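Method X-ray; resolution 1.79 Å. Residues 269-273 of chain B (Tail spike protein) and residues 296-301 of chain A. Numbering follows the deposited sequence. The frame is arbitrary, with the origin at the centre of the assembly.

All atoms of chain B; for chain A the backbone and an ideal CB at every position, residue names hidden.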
# COMPACT_ATOMS: atom_id res chain seq x y z
N THR B 269 18.71 -0.96 -1.12
CA THR B 269 17.64 -0.28 -0.40
C THR B 269 16.77 0.50 -1.38
O THR B 269 17.20 0.90 -2.46
CB THR B 269 18.12 0.72 0.67
OG1 THR B 269 18.65 1.88 0.03
CG2 THR B 269 19.12 0.11 1.65
N THR B 270 15.54 0.72 -0.94
CA THR B 270 14.61 1.71 -1.51
C THR B 270 14.59 1.69 -3.04
O THR B 270 14.85 2.69 -3.72
CB THR B 270 14.92 3.09 -0.94
OG1 THR B 270 16.31 3.39 -1.09
CG2 THR B 270 14.57 3.11 0.55
N GLN B 271 14.25 0.53 -3.58
CA GLN B 271 13.96 0.35 -5.00
C GLN B 271 12.45 0.30 -5.15
O GLN B 271 11.78 -0.46 -4.45
CB GLN B 271 14.57 -0.95 -5.53
CG GLN B 271 16.10 -1.05 -5.34
CD GLN B 271 16.84 -0.04 -6.19
OE1 GLN B 271 16.81 -0.09 -7.42
NE2 GLN B 271 17.51 0.90 -5.54
N THR B 272 11.90 1.15 -6.05
CA THR B 272 10.48 1.17 -6.37
C THR B 272 10.28 0.77 -7.81
O THR B 272 11.00 1.23 -8.70
CB THR B 272 9.86 2.57 -6.15
OG1 THR B 272 10.02 3.01 -4.79
CG2 THR B 272 8.35 2.55 -6.42
N PHE B 273 9.29 -0.10 -8.04
CA PHE B 273 8.94 -0.57 -9.38
C PHE B 273 7.46 -0.29 -9.58
O PHE B 273 6.62 -0.82 -8.83
CB PHE B 273 9.21 -2.07 -9.54
CG PHE B 273 10.63 -2.45 -9.30
CD1 PHE B 273 11.08 -2.74 -8.02
CD2 PHE B 273 11.53 -2.50 -10.35
CE1 PHE B 273 12.41 -3.08 -7.81
CE2 PHE B 273 12.84 -2.83 -10.14
CZ PHE B 273 13.29 -3.11 -8.87
N UNK A 296 3.80 7.77 1.36
CA UNK A 296 5.25 7.64 1.19
C UNK A 296 5.55 6.22 0.75
O UNK A 296 5.09 5.27 1.39
CB UNK A 296 6.00 7.98 2.48
N UNK A 297 6.30 6.05 -0.35
CA UNK A 297 6.63 4.75 -0.91
C UNK A 297 8.14 4.61 -0.99
O UNK A 297 8.80 5.40 -1.67
CB UNK A 297 5.99 4.57 -2.29
N UNK A 298 8.67 3.60 -0.31
CA UNK A 298 10.10 3.27 -0.37
C UNK A 298 10.96 4.52 -0.19
O UNK A 298 11.92 4.78 -0.92
CB UNK A 298 10.44 2.59 -1.70
N UNK A 299 10.60 5.30 0.82
CA UNK A 299 11.39 6.44 1.25
C UNK A 299 12.34 6.02 2.36
O UNK A 299 12.16 4.98 2.99
CB UNK A 299 10.49 7.58 1.72
N UNK A 300 13.36 6.84 2.58
CA UNK A 300 14.36 6.55 3.58
C UNK A 300 14.69 7.78 4.41
O UNK A 300 14.33 8.91 4.07
CB UNK A 300 15.63 6.00 2.92
N UNK A 301 15.41 7.53 5.50
CA UNK A 301 15.84 8.61 6.37
C UNK A 301 17.09 8.16 7.09
O UNK A 301 17.08 7.14 7.78
CB UNK A 301 14.74 9.01 7.36

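Position 296 lies in a strand, and its ideal CB has no atom of the chain B stretch within 5.5 Å. Chain B therefore places no constraint here, and many side chains would be compatible. The deposited residue is Met A296, modelled as selenomethionine, whose side chain stays well out of reach of chain B.

At position 297 the backbone is still extended, and the CA-to-CB bond points sideways. The ideal CB lies 5.0 Å from Thr B272 OG1, leaving room for further atoms, and the methyl CG2 of Thr B272 offers a nonpolar surface. An aliphatic side chain such as valine, isoleucine or leucine would suit. The residue is Ile A297, and its CG2 meets CG2 of Thr B272 at 4.0 Å, a methyl-to-methyl van der Waals contact.

Position 298 is the most restricted. Its CA is 4.9 Å from that of Thr B270, and its CB points toward chain B, with the ideal CB only 3.1 Å from Thr B272 OG1 and 4.3 Å from both Thr B270 CA and Gln B271 O. The phi/psi of 47/47° is left-handed, a conformation readily adopted by glycine and, among other residues, more often by asparagine or aspartate. Glycine, alanine, serine or a compact polar residue would be reasonable candidates, whereas a beta-branched one is disfavoured by the backbone. The deposited Ser A298 keeps the side chain small. In its m rotamer, OG lies 3.8 Å from Gln B271 O, too far for a hydrogen bond, and is satisfied elsewhere in the structure. CB packs 3.2 Å from Thr B272 OG1, while the carbonyl O approaches Thr B270 CB at 3.4 Å. No direct hydrogen bond joins the two stretches; instead one water donates to Ser A298 O (3.3 Å from the water O) and Thr B270 O (2.8 Å), and accepts from Thr B272 OG1 (2.7 Å).

At position 299 the CB points away from chain B and finds none of its atoms within 5.5 Å, so the choice is open. It is Cys A299; its backbone O lies 3.9 Å from Thr B270 CG2, a contact independent of side-chain identity.

Position 300 would direct a CB toward chain B, 3.9 Å from Thr B270 CG2. That is an ordinary packing distance, so as far as chain B is concerned, alanine would fit as well as glycine, and the extended phi/psi of -135/168° does not demand glycine. The residue is Gly A300, leaving the methyl of Thr B270 near its backbone.

Position 301, extended and out of reach, is unconstrained by chain B; it is Ala A301.

Chain A (296-301) MISCGA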
# COMPACT_ATOMS: atom_id res chain seq x y z
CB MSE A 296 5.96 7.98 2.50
CG MSE A 296 5.60 9.37 3.01
SE MSE A 296 6.31 9.55 4.84
CE MSE A 296 8.16 9.40 4.44
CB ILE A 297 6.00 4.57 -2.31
CG1 ILE A 297 4.49 4.63 -2.21
CG2 ILE A 297 6.43 3.26 -2.97
CD1 ILE A 297 3.85 4.97 -3.53
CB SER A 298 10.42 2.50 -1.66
OG SER A 298 9.85 1.19 -1.63
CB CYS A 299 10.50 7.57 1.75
SG CYS A 299 9.40 8.26 0.46
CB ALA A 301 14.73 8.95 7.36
O HOH W 1 12.43 4.07 -4.06
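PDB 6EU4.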